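Local coordinates for protein glycoside Hydrolase (Bacteroides uniformis, PDB 5T99) that hydrolyses glycosidic bonds as a family 2 glycoside hydrolase, probably acting on galactosides in the pathway by which a human gut bacterium breaks down agarose, at residues 291-296 / 300-305; 409-414 / 466-471; 355-360 / 365-370; 479-484 / 545-550. All blocks are in the same frame, centred on the assembly; numbering follows the deposited sequence.

Contact 1. Residues 291-296 / 300-305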
# COMPACT_ATOMS: atom_id res chain seq x y z
N ARG A 291 -10.94 -2.46 18.86
CA ARG A 291 -12.10 -1.96 18.13
C ARG A 291 -12.99 -3.14 17.81
O ARG A 291 -12.51 -4.26 17.67
CB ARG A 291 -11.68 -1.18 16.85
CG ARG A 291 -11.52 -1.97 15.55
CD ARG A 291 -10.29 -2.84 15.56
NE ARG A 291 -10.17 -3.68 14.36
CZ ARG A 291 -10.67 -4.91 14.20
NH1 ARG A 291 -10.45 -5.56 13.07
NH2 ARG A 291 -11.41 -5.51 15.15
N LYS A 292 -14.29 -2.86 17.72
CA LYS A 292 -15.27 -3.85 17.27
C LYS A 292 -15.71 -3.52 15.85
O LYS A 292 -15.74 -2.34 15.44
CB LYS A 292 -16.48 -3.95 18.21
CG LYS A 292 -17.33 -2.70 18.36
CD LYS A 292 -18.39 -2.88 19.45
CE LYS A 292 -19.18 -1.61 19.73
NZ LYS A 292 -19.59 -1.49 21.16
N ILE A 293 -16.00 -4.57 15.09
CA ILE A 293 -16.55 -4.43 13.75
C ILE A 293 -17.77 -5.32 13.62
O ILE A 293 -17.91 -6.34 14.28
CB ILE A 293 -15.53 -4.73 12.63
CG1 ILE A 293 -14.89 -6.12 12.79
CG2 ILE A 293 -14.47 -3.63 12.58
CD1 ILE A 293 -14.35 -6.68 11.50
N CYS A 294 -18.66 -4.92 12.73
CA CYS A 294 -19.95 -5.55 12.59
C CYS A 294 -20.49 -5.17 11.22
O CYS A 294 -20.20 -4.09 10.72
CB CYS A 294 -20.87 -5.05 13.71
SG CYS A 294 -22.31 -6.09 13.98
N PHE A 295 -21.25 -6.06 10.59
CA PHE A 295 -21.89 -5.73 9.33
C PHE A 295 -23.28 -6.37 9.27
O PHE A 295 -23.52 -7.43 9.87
CB PHE A 295 -21.02 -6.18 8.14
CG PHE A 295 -20.97 -7.67 7.98
CD1 PHE A 295 -21.89 -8.33 7.17
CD2 PHE A 295 -20.05 -8.43 8.70
CE1 PHE A 295 -21.88 -9.71 7.06
CE2 PHE A 295 -20.03 -9.81 8.58
CZ PHE A 295 -20.94 -10.45 7.76
N THR A 296 -24.18 -5.70 8.57
CA THR A 296 -25.47 -6.26 8.19
C THR A 296 -25.62 -6.10 6.69
O THR A 296 -24.73 -5.54 6.02
CB THR A 296 -26.62 -5.53 8.89
OG1 THR A 296 -26.77 -4.21 8.33
CG2 THR A 296 -26.35 -5.43 10.40
N PHE A 300 -21.79 -1.37 7.09
CA PHE A 300 -20.65 -1.79 7.91
C PHE A 300 -20.55 -0.86 9.11
O PHE A 300 -20.88 0.33 9.03
CB PHE A 300 -19.35 -1.76 7.08
CG PHE A 300 -18.27 -2.67 7.61
CD1 PHE A 300 -18.12 -3.96 7.11
CD2 PHE A 300 -17.40 -2.24 8.61
CE1 PHE A 300 -17.14 -4.81 7.61
CE2 PHE A 300 -16.42 -3.08 9.12
CZ PHE A 300 -16.29 -4.37 8.63
N PHE A 301 -20.09 -1.41 10.23
CA PHE A 301 -20.06 -0.69 11.49
C PHE A 301 -18.70 -0.83 12.17
O PHE A 301 -18.17 -1.93 12.28
CB PHE A 301 -21.18 -1.18 12.42
CG PHE A 301 -22.56 -0.92 11.89
CD1 PHE A 301 -23.27 0.20 12.29
CD2 PHE A 301 -23.14 -1.80 10.97
CE1 PHE A 301 -24.55 0.45 11.78
CE2 PHE A 301 -24.40 -1.55 10.44
CZ PHE A 301 -25.12 -0.42 10.85
N LEU A 302 -18.17 0.31 12.63
CA LEU A 302 -16.93 0.38 13.39
C LEU A 302 -17.23 1.02 14.75
O LEU A 302 -17.72 2.15 14.81
CB LEU A 302 -15.88 1.21 12.63
CG LEU A 302 -14.55 1.46 13.34
CD1 LEU A 302 -13.83 0.14 13.62
CD2 LEU A 302 -13.66 2.39 12.54
N ASN A 303 -16.95 0.30 15.83
CA ASN A 303 -17.18 0.80 17.19
C ASN A 303 -18.64 1.30 17.40
O ASN A 303 -18.89 2.33 18.02
CB ASN A 303 -16.12 1.86 17.55
CG ASN A 303 -14.72 1.28 17.62
OD1 ASN A 303 -14.55 0.13 18.04
ND2 ASN A 303 -13.71 2.06 17.22
N GLY A 304 -19.57 0.53 16.84
CA GLY A 304 -20.99 0.82 16.94
C GLY A 304 -21.56 1.89 16.03
O GLY A 304 -22.74 2.17 16.14
N GLU A 305 -20.76 2.48 15.15
CA GLU A 305 -21.21 3.56 14.25
C GLU A 305 -21.06 3.10 12.80
O GLU A 305 -20.11 2.38 12.47
CB GLU A 305 -20.39 4.84 14.46
CG GLU A 305 -20.38 5.39 15.90
CD GLU A 305 -21.69 6.05 16.31
OE1 GLU A 305 -22.16 5.80 17.44
OE2 GLU A 305 -22.27 6.83 15.50

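Contact 2. Residues 409-414 / 466-471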
# COMPACT_ATOMS: atom_id res chain seq x y z
N VAL A 409 -7.19 -4.31 9.45
CA VAL A 409 -7.81 -5.28 8.52
C VAL A 409 -9.24 -5.57 8.95
O VAL A 409 -9.47 -5.97 10.09
CB VAL A 409 -7.01 -6.60 8.43
CG1 VAL A 409 -7.70 -7.58 7.50
CG2 VAL A 409 -5.60 -6.32 7.93
N ILE A 410 -10.19 -5.36 8.04
CA ILE A 410 -11.60 -5.61 8.33
C ILE A 410 -12.25 -6.66 7.45
O ILE A 410 -13.33 -7.12 7.80
CB ILE A 410 -12.45 -4.31 8.29
CG1 ILE A 410 -12.34 -3.58 6.93
CG2 ILE A 410 -12.02 -3.39 9.43
CD1 ILE A 410 -13.39 -2.51 6.72
N MET A 411 -11.64 -7.02 6.33
CA MET A 411 -12.15 -8.09 5.49
C MET A 411 -11.01 -8.93 4.89
O MET A 411 -9.91 -8.43 4.71
CB MET A 411 -12.99 -7.53 4.34
CG MET A 411 -14.08 -6.55 4.72
SD MET A 411 -15.17 -6.31 3.30
CE MET A 411 -16.02 -4.79 3.71
N TRP A 412 -11.30 -10.19 4.61
CA TRP A 412 -10.43 -11.05 3.82
C TRP A 412 -11.02 -11.17 2.42
O TRP A 412 -12.07 -11.79 2.24
CB TRP A 412 -10.31 -12.44 4.45
CG TRP A 412 -9.89 -12.43 5.88
CD1 TRP A 412 -10.67 -12.74 6.96
CD2 TRP A 412 -8.61 -12.08 6.40
NE1 TRP A 412 -9.94 -12.62 8.11
CE2 TRP A 412 -8.68 -12.22 7.80
CE3 TRP A 412 -7.40 -11.68 5.81
CZ2 TRP A 412 -7.58 -11.96 8.63
CZ3 TRP A 412 -6.31 -11.43 6.64
CH2 TRP A 412 -6.40 -11.56 8.03
N SER A 413 -10.38 -10.56 1.42
CA SER A 413 -10.85 -10.66 0.03
C SER A 413 -10.18 -11.88 -0.61
O SER A 413 -8.96 -11.92 -0.74
CB SER A 413 -10.55 -9.39 -0.75
OG SER A 413 -11.13 -9.41 -2.05
N ILE A 414 -10.99 -12.87 -1.00
CA ILE A 414 -10.48 -14.15 -1.52
C ILE A 414 -10.05 -14.13 -2.98
O ILE A 414 -9.37 -15.05 -3.45
CB ILE A 414 -11.49 -15.32 -1.32
CG1 ILE A 414 -12.87 -14.99 -1.90
CG2 ILE A 414 -11.58 -15.69 0.15
CD1 ILE A 414 -13.78 -16.19 -2.06
N VAL A 466 -19.44 -15.71 0.05
CA VAL A 466 -18.66 -14.82 0.91
C VAL A 466 -19.65 -14.02 1.73
O VAL A 466 -20.85 -13.99 1.42
CB VAL A 466 -17.70 -13.88 0.13
CG1 VAL A 466 -16.54 -14.68 -0.43
CG2 VAL A 466 -18.41 -13.11 -0.99
N ASP A 467 -19.15 -13.40 2.79
CA ASP A 467 -19.98 -12.63 3.70
C ASP A 467 -20.48 -11.31 3.08
O ASP A 467 -21.61 -10.89 3.32
CB ASP A 467 -19.21 -12.34 5.01
CG ASP A 467 -18.92 -13.59 5.82
OD1 ASP A 467 -19.84 -14.38 6.07
OD2 ASP A 467 -17.75 -13.77 6.21
N ILE A 468 -19.62 -10.65 2.30
CA ILE A 468 -19.93 -9.33 1.72
C ILE A 468 -19.47 -9.33 0.27
O ILE A 468 -18.31 -9.65 -0.03
CB ILE A 468 -19.24 -8.18 2.49
CG1 ILE A 468 -19.62 -8.19 3.99
CG2 ILE A 468 -19.63 -6.83 1.91
CD1 ILE A 468 -18.75 -7.31 4.87
N ALA A 469 -20.39 -8.96 -0.63
CA ALA A 469 -20.12 -8.95 -2.07
C ALA A 469 -19.62 -7.57 -2.54
O ALA A 469 -20.27 -6.54 -2.30
CB ALA A 469 -21.38 -9.34 -2.84
N GLY A 470 -18.47 -7.57 -3.21
CA GLY A 470 -17.96 -6.37 -3.87
C GLY A 470 -18.24 -6.38 -5.36
O GLY A 470 -17.99 -7.38 -6.02
N MET A 471 -18.73 -5.26 -5.90
CA MET A 471 -18.93 -5.09 -7.35
C MET A 471 -17.86 -4.20 -7.97
O MET A 471 -17.59 -3.10 -7.48
CB MET A 471 -20.31 -4.48 -7.63
CG MET A 471 -21.46 -5.33 -7.12
SD MET A 471 -23.04 -4.61 -7.54
CE MET A 471 -23.25 -5.24 -9.20

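Contact 3. Residues 355-360 / 365-370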
# COMPACT_ATOMS: atom_id res chain seq x y z
N GLU A 355 4.83 -4.14 6.92
CA GLU A 355 5.11 -2.73 7.24
C GLU A 355 3.97 -1.84 6.75
O GLU A 355 3.54 -0.92 7.47
CB GLU A 355 6.45 -2.27 6.63
CG GLU A 355 7.70 -2.80 7.34
CD GLU A 355 7.99 -4.27 7.05
OE1 GLU A 355 7.52 -4.79 6.01
OE2 GLU A 355 8.70 -4.90 7.87
N PHE A 356 3.47 -2.13 5.56
CA PHE A 356 2.35 -1.37 5.01
C PHE A 356 1.15 -1.44 5.96
O PHE A 356 0.52 -0.42 6.23
CB PHE A 356 1.98 -1.89 3.62
CG PHE A 356 0.82 -1.18 2.99
CD1 PHE A 356 1.01 0.00 2.31
CD2 PHE A 356 -0.47 -1.69 3.11
CE1 PHE A 356 -0.06 0.69 1.74
CE2 PHE A 356 -1.56 -1.02 2.54
CZ PHE A 356 -1.34 0.18 1.87
N LEU A 357 0.85 -2.64 6.47
CA LEU A 357 -0.28 -2.84 7.40
C LEU A 357 -0.03 -2.23 8.77
O LEU A 357 -0.98 -1.73 9.39
CB LEU A 357 -0.63 -4.33 7.53
CG LEU A 357 -1.15 -4.95 6.23
CD1 LEU A 357 -1.31 -6.45 6.38
CD2 LEU A 357 -2.47 -4.34 5.79
N ASP A 358 1.22 -2.24 9.23
CA ASP A 358 1.57 -1.52 10.46
C ASP A 358 1.24 -0.04 10.32
O ASP A 358 0.74 0.56 11.26
CB ASP A 358 3.04 -1.70 10.85
CG ASP A 358 3.35 -3.11 11.34
OD1 ASP A 358 2.44 -3.79 11.85
OD2 ASP A 358 4.52 -3.53 11.20
N LEU A 359 1.48 0.54 9.14
CA LEU A 359 1.16 1.95 8.91
C LEU A 359 -0.34 2.19 8.93
O LEU A 359 -0.80 3.14 9.57
CB LEU A 359 1.78 2.45 7.59
CG LEU A 359 3.32 2.59 7.63
CD1 LEU A 359 3.89 2.75 6.23
CD2 LEU A 359 3.72 3.77 8.50
N CYS A 360 -1.09 1.32 8.26
CA CYS A 360 -2.56 1.41 8.26
C CYS A 360 -3.11 1.36 9.68
O CYS A 360 -3.97 2.17 10.03
CB CYS A 360 -3.20 0.30 7.41
SG CYS A 360 -2.88 0.44 5.62
N LEU A 365 -6.55 3.56 9.13
CA LEU A 365 -7.21 3.17 7.89
C LEU A 365 -7.73 1.74 7.98
O LEU A 365 -7.04 0.87 8.49
CB LEU A 365 -6.22 3.27 6.73
CG LEU A 365 -5.68 4.66 6.40
CD1 LEU A 365 -4.53 4.52 5.41
CD2 LEU A 365 -6.76 5.57 5.83
N VAL A 366 -8.92 1.49 7.45
CA VAL A 366 -9.45 0.13 7.40
C VAL A 366 -9.01 -0.51 6.10
O VAL A 366 -8.88 0.17 5.08
CB VAL A 366 -10.98 0.05 7.65
CG1 VAL A 366 -11.27 0.48 9.08
CG2 VAL A 366 -11.80 0.88 6.67
N VAL A 367 -8.74 -1.82 6.14
CA VAL A 367 -8.12 -2.53 5.05
C VAL A 367 -8.87 -3.81 4.63
O VAL A 367 -9.25 -4.62 5.47
CB VAL A 367 -6.66 -2.90 5.39
CG1 VAL A 367 -6.02 -3.70 4.26
CG2 VAL A 367 -5.85 -1.64 5.68
N LEU A 368 -9.05 -3.96 3.31
CA LEU A 368 -9.47 -5.21 2.69
C LEU A 368 -8.21 -5.92 2.20
O LEU A 368 -7.57 -5.46 1.26
CB LEU A 368 -10.41 -4.94 1.52
CG LEU A 368 -11.86 -4.57 1.86
CD1 LEU A 368 -11.92 -3.39 2.81
CD2 LEU A 368 -12.66 -4.28 0.60
N ASP A 369 -7.88 -7.03 2.85
CA ASP A 369 -6.61 -7.72 2.67
C ASP A 369 -6.86 -8.84 1.66
O ASP A 369 -7.55 -9.82 1.98
CB ASP A 369 -6.19 -8.26 4.04
CG ASP A 369 -4.72 -8.58 4.17
OD1 ASP A 369 -3.98 -8.57 3.16
OD2 ASP A 369 -4.31 -8.87 5.33
N GLU A 370 -6.33 -8.68 0.44
CA GLU A 370 -6.71 -9.52 -0.71
C GLU A 370 -5.64 -10.55 -1.07
O GLU A 370 -4.47 -10.24 -1.16
CB GLU A 370 -7.02 -8.64 -1.93
CG GLU A 370 -7.63 -9.40 -3.10
CD GLU A 370 -8.36 -8.49 -4.07
OE1 GLU A 370 -7.69 -7.83 -4.91
OE2 GLU A 370 -9.61 -8.43 -3.99

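Contact 4. Residues 479-484 / 545-550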
# COMPACT_ATOMS: atom_id res chain seq x y z
N ALA A 479 -28.95 -0.62 -8.09
CA ALA A 479 -30.36 -0.73 -7.76
C ALA A 479 -30.91 -2.13 -8.08
O ALA A 479 -31.59 -2.74 -7.25
CB ALA A 479 -31.17 0.34 -8.48
N GLU A 480 -30.60 -2.63 -9.28
CA GLU A 480 -31.12 -3.93 -9.73
C GLU A 480 -30.63 -5.10 -8.87
O GLU A 480 -31.43 -5.98 -8.53
CB GLU A 480 -30.80 -4.16 -11.22
CG GLU A 480 -31.21 -5.53 -11.73
CD GLU A 480 -30.98 -5.72 -13.22
OE1 GLU A 480 -29.97 -6.36 -13.59
OE2 GLU A 480 -31.82 -5.26 -14.01
N VAL A 481 -29.34 -5.13 -8.53
CA VAL A 481 -28.81 -6.25 -7.73
C VAL A 481 -29.42 -6.31 -6.34
O VAL A 481 -29.56 -7.39 -5.80
CB VAL A 481 -27.26 -6.24 -7.65
CG1 VAL A 481 -26.75 -5.19 -6.67
CG2 VAL A 481 -26.74 -7.63 -7.30
N GLN A 482 -29.78 -5.15 -5.78
CA GLN A 482 -30.51 -5.08 -4.50
C GLN A 482 -31.97 -5.58 -4.59
O GLN A 482 -32.49 -6.14 -3.63
CB GLN A 482 -30.49 -3.64 -3.92
CG GLN A 482 -29.12 -3.14 -3.54
CD GLN A 482 -29.12 -1.67 -3.14
OE1 GLN A 482 -29.34 -1.32 -1.97
NE2 GLN A 482 -28.86 -0.79 -4.11
N ARG A 483 -32.63 -5.35 -5.72
CA ARG A 483 -33.95 -5.94 -5.98
C ARG A 483 -33.88 -7.47 -6.05
O ARG A 483 -34.68 -8.16 -5.42
CB ARG A 483 -34.55 -5.43 -7.31
CG ARG A 483 -35.42 -4.19 -7.21
CD ARG A 483 -36.20 -3.97 -8.51
NE ARG A 483 -35.35 -3.76 -9.69
CZ ARG A 483 -34.67 -2.63 -9.99
NH1 ARG A 483 -34.71 -1.57 -9.18
NH2 ARG A 483 -33.93 -2.57 -11.10
N LEU A 484 -32.94 -7.96 -6.85
CA LEU A 484 -32.81 -9.39 -7.12
C LEU A 484 -32.24 -10.18 -5.95
O LEU A 484 -32.61 -11.34 -5.74
CB LEU A 484 -31.97 -9.63 -8.38
CG LEU A 484 -32.49 -9.03 -9.70
CD1 LEU A 484 -31.49 -9.19 -10.85
CD2 LEU A 484 -33.84 -9.64 -10.08
N PRO A 545 -27.83 4.03 -0.59
CA PRO A 545 -27.21 4.13 0.75
C PRO A 545 -26.77 2.82 1.42
O PRO A 545 -25.92 2.85 2.31
CB PRO A 545 -28.30 4.80 1.61
CG PRO A 545 -29.57 4.63 0.86
CD PRO A 545 -29.22 4.54 -0.59
N ARG A 546 -27.35 1.68 1.01
CA ARG A 546 -26.93 0.37 1.52
C ARG A 546 -25.51 0.02 1.11
O ARG A 546 -24.83 -0.71 1.83
CB ARG A 546 -27.91 -0.74 1.09
CG ARG A 546 -29.31 -0.62 1.72
CD ARG A 546 -30.23 -1.80 1.38
NE ARG A 546 -29.57 -3.09 1.62
CZ ARG A 546 -29.62 -4.18 0.85
NH1 ARG A 546 -30.35 -4.24 -0.27
NH2 ARG A 546 -28.93 -5.26 1.21
N PHE A 547 -25.06 0.50 -0.04
CA PHE A 547 -23.69 0.27 -0.48
C PHE A 547 -22.73 0.92 0.53
O PHE A 547 -22.88 2.09 0.88
CB PHE A 547 -23.43 0.75 -1.92
CG PHE A 547 -23.72 -0.30 -2.96
CD1 PHE A 547 -22.71 -0.82 -3.75
CD2 PHE A 547 -25.02 -0.81 -3.12
CE1 PHE A 547 -22.97 -1.81 -4.68
CE2 PHE A 547 -25.28 -1.81 -4.06
CZ PHE A 547 -24.25 -2.31 -4.83
N MET A 548 -21.75 0.14 0.99
CA MET A 548 -20.89 0.52 2.11
C MET A 548 -19.86 1.55 1.70
O MET A 548 -19.29 2.23 2.57
CB MET A 548 -20.17 -0.70 2.67
CG MET A 548 -21.10 -1.77 3.23
SD MET A 548 -20.20 -3.27 3.64
CE MET A 548 -21.57 -4.36 4.03
N GLY A 549 -19.60 1.65 0.39
CA GLY A 549 -18.68 2.64 -0.17
C GLY A 549 -18.03 2.16 -1.46
O GLY A 549 -18.54 1.24 -2.12
N GLU A 550 -16.90 2.77 -1.79
CA GLU A 550 -16.17 2.47 -3.01
C GLU A 550 -14.67 2.36 -2.77
O GLU A 550 -14.14 2.88 -1.80
CB GLU A 550 -16.43 3.55 -4.06
CG GLU A 550 -15.97 4.96 -3.69
CD GLU A 550 -16.12 5.92 -4.86
OE1 GLU A 550 -15.65 5.58 -5.97
OE2 GLU A 550 -16.69 7.01 -4.66
O HOH W 1 -29.33 1.23 -1.10

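Contact 1. Residues 291-296 / 300-305
Cys294 and Phe301 pair at the middle of a beta hairpin, strands 293-296 and 299-302, which lies near the protein surface across the N-terminal end of the barrel strands. Cys294 N donates to Phe301 O at 3.1 Å, and Phe301 N to Cys294 O at 2.7 Å. Ile293 with Leu302 and Phe295 with Phe300 form the non-hydrogen-bonded pairs to either side, and these four side chains share one face of the hairpin. On it the Phe300 ring does most of the touching. With CG anti to the backbone N (chi1 -156°), the ring leans back across the partner strand: Cys294 O sits over the centre of one ring face, CD1 meets Phe295 CB at 3.8 Å, and CE2 meets Ile293 CB at 4.0 Å. Phe301, on the other face, turns its edge to the same carbonyl oxygen. Such a hairpin ahead of the first strand is a familiar way to close the bottom of a TIM barrel, and here Ile293 and Phe300 pack on Ile410, while Phe295 and Phe300 pack on Ile468. Asn303, in the type I' turn from Leu302 to Glu305, grips Lys292 twice. Asn303 N donates almost straight (177°) to Lys292 O at 2.9 Å, and Asn303 OD1 accepts Lys292 N at 3.0 Å. Asn303 ND2 bonds Trp260 O, which fixes the rotation of the amide.

Contact 2. Residues 409-414 / 466-471
Met411 and Ile468 bury the most surface in this contact, with Val466 close behind, and all three lie on strands, or the approach to one, that are not direct neighbours: strand 447-451 runs between 409-416 and 468-472. Met411 spans the gap from inside the barrel. Its chain is extended beyond CG and ends with both SD and CE against Ile468 CD1, at 4.0 Å and 3.9 Å from Met411 SD and Met411 CE respectively. The two side chains meet at about a right angle, so the thioether end lies across the delta methyl. Phe300 of the hairpin below touches both residues, which makes them part of the packing layer near the N-terminal end of this TIM barrel. Val466 belongs to a second meeting, on the outer side of the intervening strand, where its CG1 comes within 3.5 Å of Ile414 CD1. Ile414 CG1 stands between the backbone N and the carbonyl carbon (chi1 53°), and the branch it carries extends obliquely to the valine methyl. Leu434 and Cys438 of helix 427-441 also rest on Ile414, at the sheet-helix interface. Hydrogen bonding is left to strand neighbours: the Trp412 backbone bonds to that of Thr448, and Ile468 O accepts from the Thr448 hydroxyl, OG1. What passes across strand 447-451 is therefore purely apolar: dispersion between methyl, methylene and thioether groups, holding by fit rather than by directed bonds.

Contact 3. Residues 355-360 / 365-370
Val367 faces helix 354-363 with its two methyls divided between two helical residues one turn apart. CG1, anti to the backbone N (chi1 178°), reaches Leu357 CD2 at 3.9 Å, and the two side chains approach at a slant. CG2 turns to Cys360 and lies 3.6 Å from Cys360 SG and 3.7 Å from Cys360 CB, so the valine sits alongside the cysteine side chain. Leu357 uses its other branch for a different partner: its CD1 lies 4.0 Å from Asp369 OD2, the leucine crossing the aspartate at roughly a right angle. That carboxylate is buried, and its OD2 also lies close to Asp403 OD2, a pairing that might raise the proton affinity of one of the two acids. At the tight end of the contact, Leu365 N donates to Cys360 O at 3.1 Å (157° at the hydrogen), tying the last part of the helix to the chain that enters the strand. This is the second half of a beta-alpha-beta crossover, in which strand 344-346, the helix and strand 366-370 follow one another. The helix is flanked on one side by helix 327-339, met by Phe356 and Leu359, and on another by helix 388-403, met by Leu357. Strand 366-370 lies between strands 344-346 and 409-416, and at its far end Glu370 OE1 bonds His349 ND1, a second-shell link to a residue lining the galacto-isofagomine pocket.

Contact 4. Residues 479-484 / 545-550
Gln482 meets Arg546 through a water and through side-chain packing, and packs against Phe547, where helix 478-484 of the TIM barrel lies beside the loop leading into strand 549-552. The water-mediated link comes first: one water donates to Gln482 OE1 at 2.7 Å and accepts from Arg546 N at 2.9 Å. The packing is polar against aliphatic. Gln482 OE1 rests on the arginine chain, 3.4 Å from Arg546 CB and 3.5 Å from Arg546 CD, with the amide and guanidinium planes 50° apart. Arg546 bends at chi3 (49°), and its polar end is spent elsewhere, NE in a salt bridge with Asp298 and NH2 on Lys297 O. Aromatic packing follows. Gln482 NE2 lies 3.7 Å from Phe547 CE2, the amide plane steeply inclined to the ring, while Val481 CG1 approaches the ring edge near Phe547 CZ at 4.2 Å. Tyr478 stacks on that same ring. The amide is held at NE2 by Tyr478 O and, weakly, by Asn544 OD1, just ahead of Pro545, and at OE1 by the water. Between residues 479-484 and 545-550 themselves, the polar link is thus a solvent bridge, backed by shape complementarity.

Overall arrangement
Contacts 2 and 3 are fully buried, contact 4 is partly so, and contact 1 belongs to the surface, yet all four reach the same barrel sheet. Hydrogen bonding is richest where two adjacent strands pair in contact 1. It falls to a single main-chain bond in contact 3, to a water in contact 4, and vanishes in contact 2. Contacts 2 and 3 hold adjoining strands, linked by Ile410 N to Val367 O and by Ser413 to Glu370. The hairpin of contact 1 lies against contact 2 through Phe295 and Phe300, and against contact 4 through Met548. Met471 joins contacts 2 and 4, whereas contacts 3 and 4 do not touch, their centres lying about 25 Å apart.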